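Local coordinates for succinate dehydrogenase subunit A (Mycolicibacterium smegmatis MC2 51, PDB 6LUM), which probably oxidises succinate to fumarate at a bound FAD, as the flavoprotein subunit of a respiratory succinate dehydrogenase, at residues I112-F117 against R131-A136; G231-D236 against M553-G558; R470-L475 against E538-R543. One frame throughout, in Å; residues are numbered along the deposited sequence.

Contact 1: residues I112-F117 against R131-A136; sequences IDQRRF and RACYAA
Arg115 and Ala132 exchange a pair of backbone hydrogen bonds, the hydrogen-bonded pair of a short antiparallel ladder interrupted by a classic beta bulge. The N of Arg115 donates to the O of Ala132 at 2.9 Å, and the N of Ala132 returns the bond to the O of Arg115 at 3.0 Å. Arg131 and Ala132 together face Arg115 across the bulge. The O of Ala132 has a further neighbour in the CA of Gln114, a CA-H...O contact of 3.4 Å.

The hydroxyl of Tyr134 donates to OD2 of Asp113 at 2.9 Å, coming from above the carboxylate plane, 53° out of it. OD1 of Asp113 accepts a weak hydrogen bond from the backbone N of Gln114. Arg115 lays its extended chain over one face of the Tyr134 ring; CG stands between the backbone N and the carbonyl carbon (chi1 73°), and the chain runs out from there across the phenol. CD makes a CH-pi contact, and the guanidinium adds an off-centre cation-pi interaction, its plane turned 34° from the ring. Arg131 turns away from this pairing, and its NE forms a salt bridge with OD2 of Asp61.

Cys133 also makes a backbone hydrogen bond with Met51 of strand 51-52, which makes strand 132-133 the middle one of three in a small antiparallel sheet within the FAD-binding region. Phe117, whose side chain lies about 6 Å from the FAD, touches the sheet through its CB, 4.1 Å from CB of Ala132.

Contact 2: residues G231-D236 against M553-G558; sequences GLPLED and MAYKQG
Pro233 and Tyr555 lie side by side and point the same way, on an antiparallel beta ladder that joins strand 234-235 to strand 550-556. CB of Pro233 sits over one face of the Tyr555 ring, offset toward its rim: it is 3.8 Å from the ring centroid, a CH-pi contact, and 3.4 Å from CE2 of Tyr555. The tyrosine reaches this place with CG anti to its carbonyl carbon (chi1 -55°), and the O of Gly231 stands at the ring edge. Replacing Tyr555 with an alanine would probably leave the CB and CG of Pro233 without their aromatic partner and open a gap beside the proline ring.

Met553 also lies beside Pro233, pointing the same way. Its chain bends at chi3 (70°), bringing the methyl CE to 3.5 Å from CG of Pro233. The aliphatic part of Glu235 crosses Met553 obliquely, CG to CG, while OE1 of Glu235 forms a salt bridge with NZ of Lys570 on strand 565-571. Pro361 touches Pro233, Glu235 and Met553 alike, and Arg566 makes a cation-pi interaction with Tyr555.

The backbone sets this order of side chains. Leu234 and Ala554 form the hydrogen-bonded pair, and Glu235 with Met553 the non-hydrogen-bonded one, which puts Glu235 and Met553 on one face and Leu234 and Ala554 on the other. Strand 550-556, with strand 565-571 on its other side, is the middle of a three-stranded sheet, tying the FAD-binding region to the C-terminal region of the flavoprotein. In the ladder the N of Leu234 donates to the O of Ala554 at 3.0 Å, and the N of Ala554 donates to the O of Leu234 at 2.9 Å.

Contact 3: residues R470-L475 against E538-R543; sequences RTEETL and EDYPNR
Arg470 and Glu538 are joined by one backbone hydrogen bond at the surface of the C-terminal flavoprotein region, where the loop between helix 503-527 and strand 550-556 passes the start of helix 472-488. The N of Glu538 donates to the O of Arg470 at 3.0 Å. This is the single hydrogen bond between residues 470-475 and 538-543; the remaining contacts are looser meetings of side chains.

Next to it, the Glu538 chain is extended beyond CG and crosses the short side chain of Thr471, leaving OE1 3.2 Å from OG1 of Thr471, at an angle too poor for a hydrogen bond. Glu472 turns toward the loop with CG anti to its backbone N (chi1 -177°), and its CB lies 4.0 Å from OD2 of Asp539. The two carboxylates are turned 59° against each other, with OE1 of Glu472 4.1 Å from OD2 of Asp539. Such like charges would probably repel, an effect that Arg537 may temper, since its NH1 forms long, weak ion pairs with both acids.

Further out, the helix start packs on helix 503-527: Arg470 on Ala525, Glu472 on Leu526, Leu475 on Val522 and Leu526. Thr471 holds the N-cap position, although its side chain makes no capping bond. On the loop side, the backbone O of Tyr540 is hydrogen-bonded to OG of Ser531, and Pro541 centres an inverse gamma turn. The O of Thr471 accepts two bonds from the same face of its plane, from N of Leu475 at 2.9 Å and from OG1 of Thr474 at 3.0 Å.

How the contacts relate
Along the chain contact 1 closes before the other two open, whereas contact 3 is nested inside the long loop that contact 2 closes. Contact 1 lies within the FAD-binding region and contact 3 within the C-terminal region, while contact 2 is the one of the three that joins the two regions, in a sheet made of strands 234-235, 550-556 and 565-571. Contacts 1 and 2 sit on opposite sides of the chain's centre, their own centres about 39 Å apart, and the centres of contacts 1 and 3 are about 38 Å apart; contacts 2 and 3 are closer, with centres about 23 Å apart and nearest atoms about 9 Å. The loop of contact 3 leads into strand 550-556.

Contact 1: residues I112-F117 against R131-A136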
loop_
_atom_site.group_PDB
_atom_site.type_symbol
_atom_site.label_atom_id
_atom_site.label_comp_id
_atom_site.label_asym_id
_atom_site.label_seq_id
_atom_site.Cartn_x
_atom_site.Cartn_y
_atom_site.Cartn_z
ATOM N N ILE D 112 -4.039 -32.616 11.613
ATOM C CA ILE D 112 -3.101 -33.219 10.658
ATOM C C ILE D 112 -3.244 -34.730 10.744
ATOM O O ILE D 112 -3.181 -35.304 11.833
ATOM C CB ILE D 112 -1.627 -32.834 10.902
ATOM C CG1 ILE D 112 -1.286 -31.434 10.398
ATOM C CG2 ILE D 112 -0.709 -33.824 10.235
ATOM C CD1 ILE D 112 0.051 -30.930 10.859
ATOM N N ASP D 113 -3.381 -35.391 9.607
ATOM C CA ASP D 113 -3.475 -36.838 9.594
ATOM C C ASP D 113 -2.083 -37.442 9.534
ATOM O O ASP D 113 -1.166 -36.871 8.942
ATOM C CB ASP D 113 -4.305 -37.315 8.406
ATOM C CG ASP D 113 -4.594 -38.794 8.458
ATOM O OD1 ASP D 113 -4.418 -39.394 9.534
ATOM O OD2 ASP D 113 -4.997 -39.361 7.423
ATOM N N GLN D 114 -1.930 -38.604 10.159
ATOM C CA GLN D 114 -0.656 -39.299 10.210
ATOM C C GLN D 114 -0.857 -40.748 9.807
ATOM O O GLN D 114 -1.974 -41.267 9.826
ATOM C CB GLN D 114 -0.042 -39.224 11.600
ATOM C CG GLN D 114 -0.142 -37.863 12.209
ATOM C CD GLN D 114 0.930 -37.617 13.221
ATOM O OE1 GLN D 114 1.624 -38.539 13.635
ATOM N NE2 GLN D 114 1.084 -36.370 13.624
ATOM N N ARG D 115 0.236 -41.403 9.433
ATOM C CA ARG D 115 0.164 -42.792 9.017
ATOM C C ARG D 115 1.416 -43.528 9.461
ATOM O O ARG D 115 2.434 -42.919 9.803
ATOM C CB ARG D 115 -0.009 -42.920 7.504
ATOM C CG ARG D 115 1.236 -42.600 6.722
ATOM C CD ARG D 115 0.926 -42.410 5.250
ATOM N NE ARG D 115 2.145 -42.304 4.455
ATOM C CZ ARG D 115 2.191 -41.819 3.221
ATOM N NH1 ARG D 115 1.085 -41.390 2.632
ATOM N NH2 ARG D 115 3.345 -41.763 2.577
ATOM N N ARG D 116 1.320 -44.854 9.454
ATOM C CA ARG D 116 2.415 -45.703 9.891
ATOM C C ARG D 116 3.409 -45.910 8.762
ATOM O O ARG D 116 3.060 -45.850 7.581
ATOM C CB ARG D 116 1.896 -47.056 10.372
ATOM C CG ARG D 116 1.222 -47.870 9.295
ATOM C CD ARG D 116 0.788 -49.218 9.825
ATOM N NE ARG D 116 0.349 -49.136 11.213
ATOM C CZ ARG D 116 -0.154 -50.158 11.897
ATOM N NH1 ARG D 116 -0.284 -51.345 11.321
ATOM N NH2 ARG D 116 -0.526 -49.994 13.160
ATOM N N PHE D 117 4.659 -46.163 9.134
ATOM C CA PHE D 117 5.724 -46.215 8.150
ATOM C C PHE D 117 6.885 -47.032 8.690
ATOM O O PHE D 117 7.283 -46.862 9.842
ATOM C CB PHE D 117 6.202 -44.806 7.785
ATOM C CG PHE D 117 7.211 -44.780 6.685
ATOM C CD1 PHE D 117 6.811 -44.684 5.368
ATOM C CD2 PHE D 117 8.558 -44.864 6.963
ATOM C CE1 PHE D 117 7.733 -44.669 4.355
ATOM C CE2 PHE D 117 9.483 -44.852 5.955
ATOM C CZ PHE D 117 9.071 -44.753 4.647
ATOM N N ARG D 131 3.604 -42.341 12.941
ATOM C CA ARG D 131 4.263 -41.051 13.087
ATOM C C ARG D 131 4.153 -40.168 11.852
ATOM O O ARG D 131 3.974 -38.954 11.982
ATOM C CB ARG D 131 5.740 -41.248 13.409
ATOM C CG ARG D 131 6.017 -41.466 14.854
ATOM C CD ARG D 131 7.382 -40.980 15.227
ATOM N NE ARG D 131 7.623 -41.224 16.637
ATOM C CZ ARG D 131 8.022 -42.389 17.123
ATOM N NH1 ARG D 131 8.236 -43.410 16.309
ATOM N NH2 ARG D 131 8.210 -42.531 18.424
ATOM N N ALA D 132 4.256 -40.754 10.660
ATOM C CA ALA D 132 4.622 -39.989 9.471
ATOM C C ALA D 132 3.479 -39.101 9.009
ATOM O O ALA D 132 2.403 -39.596 8.667
ATOM C CB ALA D 132 5.038 -40.936 8.354
ATOM N N CYS D 133 3.706 -37.790 9.017
ATOM C CA CYS D 133 2.821 -36.867 8.337
ATOM C C CYS D 133 2.999 -37.006 6.829
ATOM O O CYS D 133 3.968 -37.588 6.342
ATOM C CB CYS D 133 3.121 -35.435 8.757
ATOM S SG CYS D 133 2.945 -35.127 10.500
ATOM N N TYR D 134 2.060 -36.449 6.081
ATOM C CA TYR D 134 2.138 -36.518 4.630
ATOM C C TYR D 134 1.162 -35.508 4.057
ATOM O O TYR D 134 0.329 -34.946 4.770
ATOM C CB TYR D 134 1.852 -37.927 4.106
ATOM C CG TYR D 134 0.470 -38.453 4.394
ATOM C CD1 TYR D 134 0.062 -38.721 5.686
ATOM C CD2 TYR D 134 -0.422 -38.701 3.369
ATOM C CE1 TYR D 134 -1.197 -39.201 5.947
ATOM C CE2 TYR D 134 -1.681 -39.187 3.623
ATOM C CZ TYR D 134 -2.063 -39.433 4.912
ATOM O OH TYR D 134 -3.322 -39.917 5.164
ATOM N N ALA D 135 1.298 -35.265 2.761
ATOM C CA ALA D 135 0.410 -34.383 2.023
ATOM C C ALA D 135 -0.387 -35.112 0.964
ATOM O O ALA D 135 -1.558 -34.803 0.751
ATOM C CB ALA D 135 1.209 -33.260 1.363
ATOM N N ALA D 136 0.237 -36.057 0.285
ATOM C CA ALA D 136 -0.392 -36.846 -0.757
ATOM C C ALA D 136 0.588 -37.945 -1.103
ATOM O O ALA D 136 1.450 -38.288 -0.293
ATOM C CB ALA D 136 -0.741 -36.004 -1.977
#

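Contact 2: residues G231-D236 against M553-G558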
loop_
_atom_site.group_PDB
_atom_site.type_symbol
_atom_site.label_atom_id
_atom_site.label_comp_id
_atom_site.label_asym_id
_atom_site.label_seq_id
_atom_site.Cartn_x
_atom_site.Cartn_y
_atom_site.Cartn_z
ATOM N N GLY D 231 40.947 -29.055 0.922
ATOM C CA GLY D 231 41.747 -29.607 1.988
ATOM C C GLY D 231 40.976 -29.961 3.237
ATOM O O GLY D 231 41.547 -30.578 4.139
ATOM N N LEU D 232 39.708 -29.579 3.322
ATOM C CA LEU D 232 38.875 -29.945 4.448
ATOM C C LEU D 232 38.513 -31.426 4.362
ATOM O O LEU D 232 38.646 -32.041 3.305
ATOM C CB LEU D 232 37.625 -29.074 4.465
ATOM C CG LEU D 232 37.914 -27.585 4.317
ATOM C CD1 LEU D 232 36.664 -26.801 4.009
ATOM C CD2 LEU D 232 38.540 -27.077 5.579
ATOM N N PRO D 233 38.073 -32.031 5.460
ATOM C CA PRO D 233 37.827 -33.473 5.470
ATOM C C PRO D 233 36.414 -33.841 5.032
ATOM O O PRO D 233 35.519 -33.002 4.941
ATOM C CB PRO D 233 38.040 -33.829 6.939
ATOM C CG PRO D 233 37.576 -32.652 7.643
ATOM C CD PRO D 233 37.942 -31.468 6.812
ATOM N N LEU D 234 36.231 -35.132 4.767
ATOM C CA LEU D 234 34.920 -35.697 4.483
ATOM C C LEU D 234 34.706 -36.897 5.386
ATOM O O LEU D 234 35.614 -37.704 5.575
ATOM C CB LEU D 234 34.784 -36.122 3.025
ATOM C CG LEU D 234 34.453 -35.049 1.997
ATOM C CD1 LEU D 234 34.055 -35.702 0.719
ATOM C CD2 LEU D 234 33.355 -34.167 2.487
ATOM N N GLU D 235 33.502 -37.025 5.924
ATOM C CA GLU D 235 33.233 -37.939 7.023
ATOM C C GLU D 235 32.267 -39.030 6.592
ATOM O O GLU D 235 31.210 -38.735 6.035
ATOM C CB GLU D 235 32.659 -37.175 8.213
ATOM C CG GLU D 235 32.546 -37.980 9.478
ATOM C CD GLU D 235 31.559 -37.390 10.457
ATOM O OE1 GLU D 235 31.705 -36.211 10.830
ATOM O OE2 GLU D 235 30.627 -38.109 10.860
ATOM N N ASP D 236 32.636 -40.283 6.852
ATOM C CA ASP D 236 31.723 -41.422 6.741
ATOM C C ASP D 236 31.169 -41.591 5.331
ATOM O O ASP D 236 29.968 -41.753 5.136
ATOM C CB ASP D 236 30.575 -41.288 7.739
ATOM C CG ASP D 236 30.766 -42.136 8.967
ATOM O OD1 ASP D 236 31.663 -43.003 8.956
ATOM O OD2 ASP D 236 30.010 -41.940 9.942
ATOM N N MET D 553 37.277 -40.102 8.756
ATOM C CA MET D 553 37.458 -38.794 8.146
ATOM C C MET D 553 38.605 -38.873 7.156
ATOM O O MET D 553 39.642 -39.465 7.452
ATOM C CB MET D 553 37.717 -37.729 9.206
ATOM C CG MET D 553 36.597 -37.632 10.209
ATOM S SD MET D 553 36.662 -36.156 11.217
ATOM C CE MET D 553 36.236 -34.928 10.008
ATOM N N ALA D 554 38.409 -38.301 5.977
ATOM C CA ALA D 554 39.371 -38.399 4.894
ATOM C C ALA D 554 39.833 -37.009 4.501
ATOM O O ALA D 554 39.008 -36.100 4.342
ATOM C CB ALA D 554 38.765 -39.116 3.694
ATOM N N TYR D 555 41.148 -36.850 4.354
ATOM C CA TYR D 555 41.775 -35.613 3.919
ATOM C C TYR D 555 42.538 -35.862 2.629
ATOM O O TYR D 555 43.214 -36.884 2.486
ATOM C CB TYR D 555 42.751 -35.069 4.963
ATOM C CG TYR D 555 42.189 -34.864 6.343
ATOM C CD1 TYR D 555 42.100 -35.913 7.236
ATOM C CD2 TYR D 555 41.778 -33.614 6.763
ATOM C CE1 TYR D 555 41.602 -35.730 8.491
ATOM C CE2 TYR D 555 41.279 -33.422 8.021
ATOM C CZ TYR D 555 41.191 -34.484 8.881
ATOM O OH TYR D 555 40.692 -34.300 10.146
ATOM N N LYS D 556 42.442 -34.919 1.703
ATOM C CA LYS D 556 43.166 -34.992 0.445
ATOM C C LYS D 556 44.526 -34.333 0.605
ATOM O O LYS D 556 44.647 -33.287 1.246
ATOM C CB LYS D 556 42.378 -34.303 -0.664
ATOM C CG LYS D 556 42.904 -34.542 -2.055
ATOM C CD LYS D 556 42.276 -33.567 -3.021
ATOM C CE LYS D 556 42.632 -33.900 -4.445
ATOM N NZ LYS D 556 42.037 -35.192 -4.855
ATOM N N GLN D 557 45.552 -34.943 0.018
ATOM C CA GLN D 557 46.911 -34.456 0.232
ATOM C C GLN D 557 47.350 -33.477 -0.851
ATOM O O GLN D 557 47.653 -32.316 -0.559
ATOM C CB GLN D 557 47.878 -35.638 0.316
ATOM C CG GLN D 557 47.500 -36.662 1.368
ATOM C CD GLN D 557 47.728 -36.179 2.785
ATOM O OE1 GLN D 557 47.086 -35.239 3.249
ATOM N NE2 GLN D 557 48.643 -36.830 3.483
ATOM N N GLY D 558 47.379 -33.921 -2.098
ATOM C CA GLY D 558 47.842 -33.094 -3.196
ATOM C C GLY D 558 46.816 -32.085 -3.661
ATOM O O GLY D 558 45.976 -31.609 -2.890
#

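Contact 3: residues R470-L475 against E538-R543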
loop_
_atom_site.group_PDB
_atom_site.type_symbol
_atom_site.label_atom_id
_atom_site.label_comp_id
_atom_site.label_asym_id
_atom_site.label_seq_id
_atom_site.Cartn_x
_atom_site.Cartn_y
_atom_site.Cartn_z
ATOM N N ARG D 470 30.609 -55.938 -0.546
ATOM C CA ARG D 470 31.964 -55.510 -0.846
ATOM C C ARG D 470 32.948 -56.538 -0.324
ATOM O O ARG D 470 32.670 -57.234 0.652
ATOM C CB ARG D 470 32.259 -54.144 -0.231
ATOM C CG ARG D 470 31.209 -53.124 -0.549
ATOM C CD ARG D 470 31.313 -51.917 0.317
ATOM N NE ARG D 470 30.031 -51.247 0.418
ATOM C CZ ARG D 470 29.883 -49.933 0.441
ATOM N NH1 ARG D 470 30.937 -49.149 0.357
ATOM N NH2 ARG D 470 28.680 -49.401 0.534
ATOM N N THR D 471 34.087 -56.647 -0.990
ATOM C CA THR D 471 35.146 -57.557 -0.599
ATOM C C THR D 471 36.473 -56.830 -0.776
ATOM O O THR D 471 36.543 -55.777 -1.415
ATOM C CB THR D 471 35.084 -58.844 -1.431
ATOM O OG1 THR D 471 33.732 -59.307 -1.477
ATOM C CG2 THR D 471 35.929 -59.936 -0.816
ATOM N N GLU D 472 37.544 -57.387 -0.217
ATOM C CA GLU D 472 38.839 -56.741 -0.374
ATOM C C GLU D 472 39.307 -56.787 -1.820
ATOM O O GLU D 472 39.806 -55.787 -2.345
ATOM C CB GLU D 472 39.872 -57.386 0.541
ATOM C CG GLU D 472 41.219 -56.698 0.478
ATOM C CD GLU D 472 41.964 -56.749 1.789
ATOM O OE1 GLU D 472 41.311 -56.866 2.844
ATOM O OE2 GLU D 472 43.209 -56.666 1.766
ATOM N N GLU D 473 39.140 -57.929 -2.488
ATOM C CA GLU D 473 39.588 -58.034 -3.871
ATOM C C GLU D 473 38.767 -57.141 -4.788
ATOM O O GLU D 473 39.316 -56.501 -5.692
ATOM C CB GLU D 473 39.525 -59.482 -4.341
ATOM C CG GLU D 473 40.520 -60.390 -3.652
ATOM C CD GLU D 473 40.006 -60.918 -2.334
ATOM O OE1 GLU D 473 38.833 -60.650 -2.006
ATOM O OE2 GLU D 473 40.776 -61.594 -1.621
ATOM N N THR D 474 37.456 -57.066 -4.563
ATOM C CA THR D 474 36.637 -56.200 -5.399
ATOM C C THR D 474 36.969 -54.737 -5.160
ATOM O O THR D 474 37.016 -53.947 -6.106
ATOM C CB THR D 474 35.159 -56.442 -5.139
ATOM O OG1 THR D 474 34.828 -55.976 -3.831
ATOM C CG2 THR D 474 34.849 -57.914 -5.230
ATOM N N LEU D 475 37.207 -54.353 -3.907
ATOM C CA LEU D 475 37.545 -52.961 -3.645
ATOM C C LEU D 475 38.908 -52.597 -4.220
ATOM O O LEU D 475 39.089 -51.482 -4.717
ATOM C CB LEU D 475 37.489 -52.685 -2.149
ATOM C CG LEU D 475 36.068 -52.589 -1.608
ATOM C CD1 LEU D 475 36.082 -52.588 -0.114
ATOM C CD2 LEU D 475 35.390 -51.352 -2.124
ATOM N N GLU D 538 31.663 -59.046 2.858
ATOM C CA GLU D 538 31.691 -60.499 2.943
ATOM C C GLU D 538 32.957 -61.014 3.606
ATOM O O GLU D 538 32.992 -62.174 4.026
ATOM C CB GLU D 538 31.571 -61.112 1.552
ATOM C CG GLU D 538 30.384 -60.628 0.758
ATOM C CD GLU D 538 30.333 -61.244 -0.622
ATOM O OE1 GLU D 538 30.781 -60.588 -1.585
ATOM O OE2 GLU D 538 29.850 -62.389 -0.746
ATOM N N ASP D 539 33.997 -60.190 3.697
ATOM C CA ASP D 539 35.237 -60.648 4.309
ATOM C C ASP D 539 35.155 -60.632 5.830
ATOM O O ASP D 539 35.759 -61.484 6.490
ATOM C CB ASP D 539 36.398 -59.787 3.822
ATOM C CG ASP D 539 37.712 -60.531 3.828
ATOM O OD1 ASP D 539 37.773 -61.627 4.421
ATOM O OD2 ASP D 539 38.683 -60.027 3.229
ATOM N N TYR D 540 34.417 -59.684 6.403
ATOM C CA TYR D 540 34.277 -59.552 7.853
ATOM C C TYR D 540 32.820 -59.279 8.177
ATOM O O TYR D 540 32.421 -58.134 8.415
ATOM C CB TYR D 540 35.177 -58.441 8.390
ATOM C CG TYR D 540 36.601 -58.552 7.919
ATOM C CD1 TYR D 540 37.433 -59.545 8.404
ATOM C CD2 TYR D 540 37.111 -57.670 6.989
ATOM C CE1 TYR D 540 38.732 -59.652 7.976
ATOM C CE2 TYR D 540 38.409 -57.768 6.557
ATOM C CZ TYR D 540 39.215 -58.763 7.052
ATOM O OH TYR D 540 40.514 -58.868 6.620
ATOM N N PRO D 541 31.991 -60.311 8.195
ATOM C CA PRO D 541 30.537 -60.126 8.299
ATOM C C PRO D 541 30.021 -60.135 9.737
ATOM O O PRO D 541 29.173 -60.948 10.108
ATOM C CB PRO D 541 30.010 -61.316 7.495
ATOM C CG PRO D 541 31.013 -62.397 7.776
ATOM C CD PRO D 541 32.347 -61.730 8.036
ATOM N N ASN D 542 30.529 -59.220 10.559
ATOM C CA ASN D 542 29.992 -59.031 11.906
ATOM C C ASN D 542 30.493 -57.714 12.473
ATOM O O ASN D 542 31.669 -57.375 12.318
ATOM C CB ASN D 542 30.351 -60.202 12.828
ATOM C CG ASN D 542 31.836 -60.470 12.897
ATOM O OD1 ASN D 542 32.644 -59.765 12.297
ATOM N ND2 ASN D 542 32.207 -61.503 13.639
ATOM N N ARG D 543 29.602 -56.975 13.122
ATOM C CA ARG D 543 29.924 -55.643 13.611
ATOM C C ARG D 543 31.001 -55.704 14.689
ATOM O O ARG D 543 30.908 -56.494 15.631
ATOM C CB ARG D 543 28.657 -54.987 14.148
ATOM C CG ARG D 543 28.804 -53.543 14.517
ATOM C CD ARG D 543 27.465 -52.972 14.926
ATOM N NE ARG D 543 26.933 -53.653 16.099
ATOM C CZ ARG D 543 25.730 -53.432 16.618
ATOM N NH1 ARG D 543 24.922 -52.535 16.080
ATOM N NH2 ARG D 543 25.341 -54.109 17.683
#